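Local coordinates for protein alcohol dehydrogenase, zinc-containing (Thermotoga maritima, PDB 1VJ0) that probably works as a zinc-dependent oxidoreductase of the alcohol dehydrogenase family and binds two zinc ions per chain, at residues 19-31 and 61-75. Residues are numbered along the deposited sequence; the frame is centred on the assembly and turned at random.
Sequences HAMVLEKFNQPLV and MFRGEDPRVPLPIIL
The side-chain amide of Asn27 meets Arg63 at both ends: OD1 accepts from Arg63 NH1 at 2.8 Å, with amide and guanidinium planes only 22° apart, while Asn27 ND2 makes a weak bond to Arg63 O. The neighbouring backbone is fixed too, since Asn27 N donates to Phe62 O at 2.8 Å in a nearly straight bond. The type II turn from Lys25 to Gln28 is thus joined to the C-terminal end of helix 56-62, where Gly64, at positive phi, closes a Schellman motif. Phe26, in the same turn, slots its ring between Gly64 and Leu71. Gly64 CA sits over one face, 3.5 Å from the ring centroid, and Leu71 CD1 over the opposite face at 3.6 Å, both as CH-pi contacts. With CG anti to the backbone N (chi1 173°), the Phe62 ring is carried toward segment 19-31, its CD1 3.6 Å from Leu23 CD1. The other branch of Leu23, CD2, packs on Leu71 CD2 and Ile73 CG2. Along the backbone, Leu23 and Ile73 form a single antiparallel hydrogen-bonded pair, with Leu23 N to Ile73 O at 2.9 Å and Ile73 N to Leu23 O at 3.0 Å. A water extends the link by donating to Met21 O and accepting from Leu75 N. Pro72, after a cis peptide bond, lies alongside Val22. Segment 61-75 belongs to the GroES-like alcohol dehydrogenase domain, and its Met61 side chain lies near the zinc ligand His77. Arg63 also forms a salt bridge with Glu367 of helix 359-368, the helix that Met21 and Leu30 touch. The contact therefore ties the two-stranded sheet of 16-22 and 31-37 to helix 56-62 and the loop leading to strand 78-86, with helix 359-368 packed alongside.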
ATOM      1  N   HIS A  19      43.343 -12.408  15.585  1.00 26.81           N
ATOM      2  CA  HIS A  19      44.104 -12.157  14.377  1.00 25.87           C
ATOM      3  C   HIS A  19      43.170 -11.833  13.222  1.00 26.24           C
ATOM      4  O   HIS A  19      41.968 -12.165  13.251  1.00 25.89           O
ATOM      5  CB  HIS A  19      45.002 -13.328  14.032  1.00 26.00           C
ATOM      6  CG  HIS A  19      44.265 -14.587  13.688  1.00 25.41           C
ATOM      7  ND1 HIS A  19      43.889 -15.502  14.636  1.00 26.20           N
ATOM      8  CD2 HIS A  19      43.839 -15.081  12.499  1.00 29.51           C
ATOM      9  CE1 HIS A  19      43.284 -16.527  14.055  1.00 29.98           C
ATOM     10  NE2 HIS A  19      43.212 -16.286  12.755  1.00 30.48           N
ATOM     11  N   ALA A  20      43.722 -11.157  12.211  1.00 24.63           N
ATOM     12  CA  ALA A  20      42.938 -10.760  11.065  1.00 23.91           C
ATOM     13  C   ALA A  20      43.821 -10.531   9.848  1.00 24.12           C
ATOM     14  O   ALA A  20      45.052 -10.474   9.933  1.00 23.42           O
ATOM     15  CB  ALA A  20      42.120  -9.491  11.434  1.00 25.15           C
ATOM     16  N   MET A  21      43.163 -10.437   8.710  1.00 24.37           N
ATOM     17  CA  MET A  21      43.792 -10.138   7.447  1.00 24.68           C
ATOM     18  C   MET A  21      43.421  -8.712   7.087  1.00 25.13           C
ATOM     19  O   MET A  21      42.268  -8.416   6.834  1.00 25.02           O
ATOM     20  CB  MET A  21      43.322 -11.114   6.374  1.00 25.07           C
ATOM     21  CG  MET A  21      43.755 -12.537   6.669  1.00 27.03           C
ATOM     22  SD  MET A  21      45.541 -12.818   6.724  1.00 28.24           S
ATOM     23  CE  MET A  21      45.928 -12.688   4.990  1.00 25.87           C
ATOM     24  N   VAL A  22      44.440  -7.857   7.115  1.00 24.67           N
ATOM     25  CA  VAL A  22      44.303  -6.419   7.023  1.00 25.55           C
ATOM     26  C   VAL A  22      44.674  -5.939   5.607  1.00 25.24           C
ATOM     27  O   VAL A  22      45.691  -6.320   5.080  1.00 25.66           O
ATOM     28  CB  VAL A  22      45.188  -5.770   8.087  1.00 24.50           C
ATOM     29  CG1 VAL A  22      45.121  -4.229   8.043  1.00 25.37           C
ATOM     30  CG2 VAL A  22      44.782  -6.333   9.477  1.00 26.18           C
ATOM     31  N   LEU A  23      43.830  -5.081   5.051  1.00 26.00           N
ATOM     32  CA  LEU A  23      44.150  -4.292   3.875  1.00 26.27           C
ATOM     33  C   LEU A  23      44.852  -3.024   4.339  1.00 27.42           C
ATOM     34  O   LEU A  23      44.238  -2.191   5.027  1.00 27.37           O
ATOM     35  CB  LEU A  23      42.860  -3.887   3.165  1.00 26.72           C
ATOM     36  CG  LEU A  23      43.000  -3.093   1.848  1.00 26.10           C
ATOM     37  CD1 LEU A  23      43.681  -3.951   0.757  1.00 26.65           C
ATOM     38  CD2 LEU A  23      41.666  -2.704   1.409  1.00 26.37           C
ATOM     39  N   GLU A  24      46.121  -2.884   3.954  1.00 27.67           N
ATOM     40  CA  GLU A  24      46.949  -1.729   4.314  1.00 29.58           C
ATOM     41  C   GLU A  24      47.068  -0.712   3.200  1.00 28.95           C
ATOM     42  O   GLU A  24      47.164   0.495   3.466  1.00 29.11           O
ATOM     43  CB  GLU A  24      48.380  -2.178   4.558  1.00 29.49           C
ATOM     44  CG  GLU A  24      48.624  -3.160   5.664  1.00 31.76           C
ATOM     45  CD  GLU A  24      50.130  -3.333   5.799  1.00 34.46           C
ATOM     46  OE1 GLU A  24      50.769  -3.915   4.871  1.00 39.18           O
ATOM     47  OE2 GLU A  24      50.681  -2.758   6.760  1.00 43.31           O
ATOM     48  N   LYS A  25      47.141  -1.232   1.969  1.00 29.27           N
ATOM     49  CA  LYS A  25      47.279  -0.439   0.720  1.00 29.67           C
ATOM     50  C   LYS A  25      46.474  -1.137  -0.384  1.00 28.74           C
ATOM     51  O   LYS A  25      46.478  -2.377  -0.497  1.00 26.82           O
ATOM     52  CB  LYS A  25      48.730  -0.394   0.252  1.00 29.43           C
ATOM     53  CG  LYS A  25      49.775  -0.002   1.270  1.00 32.43           C
ATOM     54  CD  LYS A  25      51.064   0.372   0.563  1.00 32.96           C
ATOM     55  CE  LYS A  25      52.325   0.078   1.434  1.00 35.66           C
ATOM     56  NZ  LYS A  25      53.617   0.150   0.662  1.00 37.40           N
ATOM     57  N   PHE A  26      45.819  -0.363  -1.228  1.00 28.99           N
ATOM     58  CA  PHE A  26      45.011  -0.975  -2.294  1.00 29.04           C
ATOM     59  C   PHE A  26      45.913  -1.743  -3.251  1.00 28.64           C
ATOM     60  O   PHE A  26      47.090  -1.403  -3.437  1.00 28.21           O
ATOM     61  CB  PHE A  26      44.175   0.071  -3.031  1.00 29.62           C
ATOM     62  CG  PHE A  26      43.201   0.791  -2.149  1.00 29.83           C
ATOM     63  CD1 PHE A  26      42.235   0.102  -1.452  1.00 28.35           C
ATOM     64  CD2 PHE A  26      43.237   2.178  -2.027  1.00 31.67           C
ATOM     65  CE1 PHE A  26      41.347   0.765  -0.644  1.00 29.90           C
ATOM     66  CE2 PHE A  26      42.329   2.850  -1.222  1.00 29.03           C
ATOM     67  CZ  PHE A  26      41.377   2.143  -0.540  1.00 32.15           C
ATOM     68  N   ASN A  27      45.390  -2.837  -3.770  1.00 29.12           N
ATOM     69  CA  ASN A  27      46.107  -3.725  -4.681  1.00 29.13           C
ATOM     70  C   ASN A  27      47.345  -4.418  -4.133  1.00 29.33           C
ATOM     71  O   ASN A  27      48.131  -4.959  -4.909  1.00 29.30           O
ATOM     72  CB  ASN A  27      46.496  -2.967  -5.961  1.00 30.28           C
ATOM     73  CG  ASN A  27      45.303  -2.367  -6.650  1.00 32.23           C
ATOM     74  OD1 ASN A  27      44.436  -3.084  -7.110  1.00 35.10           O
ATOM     75  ND2 ASN A  27      45.252  -1.033  -6.720  1.00 35.38           N
ATOM     76  N   GLN A  28      47.555  -4.395  -2.827  1.00 29.03           N
ATOM     77  CA  GLN A  28      48.661  -5.146  -2.225  1.00 28.73           C
ATOM     78  C   GLN A  28      48.050  -6.231  -1.337  1.00 28.63           C
ATOM     79  O   GLN A  28      47.009  -5.980  -0.675  1.00 27.65           O
ATOM     80  CB  GLN A  28      49.530  -4.242  -1.344  1.00 29.62           C
ATOM     81  CG  GLN A  28      50.376  -3.232  -2.086  1.00 31.08           C
ATOM     82  CD  GLN A  28      51.355  -3.861  -3.073  1.00 34.90           C
ATOM     83  OE1 GLN A  28      51.535  -3.335  -4.154  1.00 36.33           O
ATOM     84  NE2 GLN A  28      51.957  -4.993  -2.711  1.00 37.12           N
ATOM     85  N   PRO A  29      48.671  -7.409  -1.278  1.00 27.38           N
ATOM     86  CA  PRO A  29      48.087  -8.499  -0.508  1.00 27.43           C
ATOM     87  C   PRO A  29      47.606  -8.071   0.908  1.00 27.05           C
ATOM     88  O   PRO A  29      48.236  -7.227   1.569  1.00 25.88           O
ATOM     89  CB  PRO A  29      49.227  -9.506  -0.418  1.00 27.82           C
ATOM     90  CG  PRO A  29      50.057  -9.261  -1.631  1.00 27.35           C
ATOM     91  CD  PRO A  29      49.945  -7.798  -1.924  1.00 28.03           C
ATOM     92  N   LEU A  30      46.499  -8.631   1.345  1.00 25.35           N
ATOM     93  CA  LEU A  30      46.095  -8.495   2.752  1.00 25.59           C
ATOM     94  C   LEU A  30      47.178  -9.098   3.642  1.00 26.05           C
ATOM     95  O   LEU A  30      47.753 -10.129   3.318  1.00 23.76           O
ATOM     96  CB  LEU A  30      44.807  -9.237   3.001  1.00 25.98           C
ATOM     97  CG  LEU A  30      43.603  -8.873   2.152  1.00 25.48           C
ATOM     98  CD1 LEU A  30      42.392  -9.655   2.643  1.00 29.02           C
ATOM     99  CD2 LEU A  30      43.331  -7.463   2.260  1.00 27.44           C
ATOM    100  N   VAL A  31      47.444  -8.456   4.765  1.00 26.90           N
ATOM    101  CA  VAL A  31      48.504  -8.921   5.656  1.00 27.48           C
ATOM    102  C   VAL A  31      47.948  -9.438   6.989  1.00 27.70           C
ATOM    103  O   VAL A  31      47.004  -8.863   7.579  1.00 27.70           O
ATOM    104  CB  VAL A  31      49.575  -7.839   5.900  1.00 28.06           C
ATOM    105  CG1 VAL A  31      50.067  -7.303   4.578  1.00 30.35           C
ATOM    106  CG2 VAL A  31      49.049  -6.723   6.725  1.00 30.77           C
ATOM    107  N   MET A  61      36.787  -3.108  -3.418  1.00 31.77           N
ATOM    108  CA  MET A  61      37.363  -2.401  -2.292  1.00 31.79           C
ATOM    109  C   MET A  61      38.867  -2.668  -2.196  1.00 30.43           C
ATOM    110  O   MET A  61      39.643  -1.740  -2.023  1.00 31.05           O
ATOM    111  CB  MET A  61      36.646  -2.802  -0.997  1.00 31.67           C
ATOM    112  CG  MET A  61      35.170  -2.311  -0.838  1.00 33.22           C
ATOM    113  SD  MET A  61      34.483  -3.069   0.655  1.00 35.68           S
ATOM    114  CE  MET A  61      32.925  -3.731   0.072  1.00 37.38           C
ATOM    115  N   PHE A  62      39.284  -3.921  -2.353  1.00 29.73           N
ATOM    116  CA  PHE A  62      40.716  -4.276  -2.365  1.00 30.33           C
ATOM    117  C   PHE A  62      41.478  -3.481  -3.428  1.00 30.72           C
ATOM    118  O   PHE A  62      42.643  -3.086  -3.247  1.00 29.62           O
ATOM    119  CB  PHE A  62      40.882  -5.801  -2.624  1.00 30.03           C
ATOM    120  CG  PHE A  62      42.304  -6.243  -2.811  1.00 29.95           C
ATOM    121  CD1 PHE A  62      43.085  -6.554  -1.721  1.00 30.80           C
ATOM    122  CD2 PHE A  62      42.855  -6.376  -4.093  1.00 31.45           C
ATOM    123  CE1 PHE A  62      44.380  -6.985  -1.877  1.00 31.33           C
ATOM    124  CE2 PHE A  62      44.154  -6.789  -4.257  1.00 30.20           C
ATOM    125  CZ  PHE A  62      44.934  -7.077  -3.152  1.00 30.68           C
ATOM    126  N   ARG A  63      40.814  -3.266  -4.552  1.00 32.24           N
ATOM    127  CA  ARG A  63      41.429  -2.635  -5.706  1.00 33.49           C
ATOM    128  C   ARG A  63      41.472  -1.110  -5.613  1.00 34.53           C
ATOM    129  O   ARG A  63      42.099  -0.465  -6.438  1.00 35.03           O
ATOM    130  CB  ARG A  63      40.693  -3.059  -6.976  1.00 33.74           C
ATOM    131  CG  ARG A  63      40.888  -4.543  -7.311  1.00 35.75           C
ATOM    132  CD  ARG A  63      41.695  -4.778  -8.517  1.00 38.48           C
ATOM    133  NE  ARG A  63      42.191  -6.150  -8.651  1.00 39.25           N
ATOM    134  CZ  ARG A  63      43.457  -6.544  -8.468  1.00 43.90           C
ATOM    135  NH1 ARG A  63      44.401  -5.686  -8.062  1.00 44.99           N
ATOM    136  NH2 ARG A  63      43.793  -7.827  -8.673  1.00 42.53           N
ATOM    137  N   GLY A  64      40.838  -0.550  -4.595  1.00 35.91           N
ATOM    138  CA  GLY A  64      40.777   0.879  -4.405  1.00 37.61           C
ATOM    139  C   GLY A  64      39.696   1.584  -5.216  1.00 39.42           C
ATOM    140  O   GLY A  64      39.850   2.748  -5.570  1.00 40.28           O
ATOM    141  N   GLU A  65      38.603   0.903  -5.508  1.00 41.02           N
ATOM    142  CA  GLU A  65      37.570   1.444  -6.388  1.00 42.88           C
ATOM    143  C   GLU A  65      36.371   2.002  -5.602  1.00 43.49           C
ATOM    144  O   GLU A  65      35.559   2.725  -6.175  1.00 44.94           O
ATOM    145  CB  GLU A  65      37.121   0.352  -7.392  1.00 42.57           C
ATOM    146  CG  GLU A  65      38.178   0.041  -8.444  1.00 44.94           C
ATOM    147  CD  GLU A  65      37.980  -1.244  -9.271  1.00 45.06           C
ATOM    148  OE1 GLU A  65      37.124  -2.101  -8.957  1.00 47.67           O
ATOM    149  OE2 GLU A  65      38.737  -1.407 -10.268  1.00 49.14           O
ATOM    150  N   ASP A  66      36.233   1.667  -4.318  1.00 43.81           N
ATOM    151  CA  ASP A  66      35.068   2.098  -3.504  1.00 44.07           C
ATOM    152  C   ASP A  66      35.500   3.310  -2.713  1.00 44.40           C
ATOM    153  O   ASP A  66      36.409   3.199  -1.878  1.00 44.85           O
ATOM    154  CB  ASP A  66      34.635   0.984  -2.542  1.00 44.36           C
ATOM    155  CG  ASP A  66      33.372   1.330  -1.734  1.00 45.25           C
ATOM    156  OD1 ASP A  66      33.202   2.499  -1.301  1.00 44.82           O
ATOM    157  OD2 ASP A  66      32.494   0.462  -1.474  1.00 50.14           O
ATOM    158  N   PRO A  67      34.913   4.472  -2.976  1.00 44.02           N
ATOM    159  CA  PRO A  67      35.388   5.691  -2.336  1.00 43.40           C
ATOM    160  C   PRO A  67      35.131   5.744  -0.815  1.00 43.04           C
ATOM    161  O   PRO A  67      35.668   6.627  -0.148  1.00 43.24           O
ATOM    162  CB  PRO A  67      34.617   6.818  -3.077  1.00 43.49           C
ATOM    163  CG  PRO A  67      33.361   6.169  -3.571  1.00 44.34           C
ATOM    164  CD  PRO A  67      33.780   4.733  -3.889  1.00 44.52           C
ATOM    165  N   ARG A  68      34.341   4.813  -0.277  1.00 41.98           N
ATOM    166  CA  ARG A  68      34.044   4.787   1.174  1.00 41.69           C
ATOM    167  C   ARG A  68      35.175   4.229   2.057  1.00 39.48           C
ATOM    168  O   ARG A  68      35.126   4.355   3.281  1.00 40.54           O
ATOM    169  CB  ARG A  68      32.784   3.962   1.437  1.00 41.20           C
ATOM    170  CG  ARG A  68      31.549   4.542   0.740  1.00 42.84           C
ATOM    171  CD  ARG A  68      30.312   3.663   0.892  1.00 43.99           C
ATOM    172  NE  ARG A  68      30.429   2.390   0.160  1.00 45.87           N
ATOM    173  CZ  ARG A  68      29.570   1.379   0.282  1.00 46.18           C
ATOM    174  NH1 ARG A  68      28.531   1.473   1.109  1.00 44.52           N
ATOM    175  NH2 ARG A  68      29.768   0.247  -0.396  1.00 47.35           N
ATOM    176  N   VAL A  69      36.175   3.603   1.449  1.00 37.16           N
ATOM    177  CA  VAL A  69      37.062   2.709   2.183  1.00 34.67           C
ATOM    178  C   VAL A  69      38.302   3.361   2.778  1.00 33.36           C
ATOM    179  O   VAL A  69      39.241   3.696   2.046  1.00 33.17           O
ATOM    180  CB  VAL A  69      37.492   1.521   1.310  1.00 34.29           C
ATOM    181  CG1 VAL A  69      38.410   0.552   2.108  1.00 33.07           C
ATOM    182  CG2 VAL A  69      36.265   0.787   0.848  1.00 34.96           C
ATOM    183  N   PRO A  70      38.342   3.436   4.107  1.00 31.57           N
ATOM    184  CA  PRO A  70      39.509   3.919   4.803  1.00 30.27           C
ATOM    185  C   PRO A  70      40.575   2.835   4.792  1.00 29.83           C
ATOM    186  O   PRO A  70      40.232   1.656   4.673  1.00 29.60           O
ATOM    187  CB  PRO A  70      39.006   4.088   6.237  1.00 31.31           C
ATOM    188  CG  PRO A  70      37.911   3.032   6.388  1.00 31.55           C
ATOM    189  CD  PRO A  70      37.272   2.998   5.055  1.00 31.41           C
ATOM    190  N   LEU A  71      41.828   3.237   4.959  1.00 27.39           N
ATOM    191  CA  LEU A  71      42.955   2.336   5.204  1.00 27.15           C
ATOM    192  C   LEU A  71      43.677   2.723   6.500  1.00 26.81           C
ATOM    193  O   LEU A  71      43.842   3.926   6.770  1.00 26.48           O
ATOM    194  CB  LEU A  71      43.918   2.426   4.025  1.00 27.82           C
ATOM    195  CG  LEU A  71      43.376   1.932   2.689  1.00 29.20           C
ATOM    196  CD1 LEU A  71      44.354   2.156   1.580  1.00 31.25           C
ATOM    197  CD2 LEU A  71      43.065   0.447   2.792  1.00 32.42           C
ATOM    198  N   PRO A  72      44.103   1.741   7.295  1.00 26.61           N
ATOM    199  CA  PRO A  72      43.880   0.310   7.001  1.00 25.94           C
ATOM    200  C   PRO A  72      42.511  -0.114   7.424  1.00 25.60           C
ATOM    201  O   PRO A  72      41.863   0.617   8.173  1.00 25.14           O
ATOM    202  CB  PRO A  72      44.928  -0.380   7.884  1.00 26.20           C
ATOM    203  CG  PRO A  72      45.056   0.526   9.055  1.00 24.94           C
ATOM    204  CD  PRO A  72      45.045   1.891   8.411  1.00 26.37           C
ATOM    205  N   ILE A  73      42.090  -1.296   6.960  1.00 24.62           N
ATOM    206  CA  ILE A  73      40.764  -1.828   7.257  1.00 25.56           C
ATOM    207  C   ILE A  73      40.827  -3.346   7.257  1.00 25.15           C
ATOM    208  O   ILE A  73      41.557  -3.931   6.445  1.00 23.34           O
ATOM    209  CB  ILE A  73      39.699  -1.316   6.225  1.00 25.10           C
ATOM    210  CG1 ILE A  73      38.307  -1.824   6.557  1.00 25.15           C
ATOM    211  CG2 ILE A  73      40.055  -1.714   4.768  1.00 24.46           C
ATOM    212  CD1 ILE A  73      37.217  -1.203   5.740  1.00 26.34           C
ATOM    213  N   ILE A  74      40.038  -3.945   8.148  1.00 25.43           N
ATOM    214  CA  ILE A  74      39.666  -5.347   8.062  1.00 25.56           C
ATOM    215  C   ILE A  74      38.339  -5.498   7.271  1.00 25.95           C
ATOM    216  O   ILE A  74      37.251  -5.130   7.726  1.00 25.18           O
ATOM    217  CB  ILE A  74      39.591  -5.998   9.455  1.00 25.74           C
ATOM    218  CG1 ILE A  74      40.944  -5.923  10.192  1.00 25.28           C
ATOM    219  CG2 ILE A  74      39.129  -7.432   9.318  1.00 25.57           C
ATOM    220  CD1 ILE A  74      40.864  -6.064  11.715  1.00 26.06           C
ATOM    221  N   LEU A  75      38.447  -6.079   6.077  1.00 26.02           N
ATOM    222  CA  LEU A  75      37.299  -6.257   5.222  1.00 25.42           C
ATOM    223  C   LEU A  75      36.426  -7.351   5.792  1.00 26.07           C
ATOM    224  O   LEU A  75      36.797  -7.999   6.803  1.00 24.57           O
ATOM    225  CB  LEU A  75      37.721  -6.594   3.794  1.00 25.99           C
ATOM    226  CG  LEU A  75      38.499  -5.532   3.035  1.00 26.70           C
ATOM    227  CD1 LEU A  75      39.106  -6.151   1.797  1.00 29.38           C
ATOM    228  CD2 LEU A  75      37.626  -4.372   2.683  1.00 26.17           C
TER
HETATM  229  O   HOH W   1      40.937  -6.924   5.035  1.00 20.51           O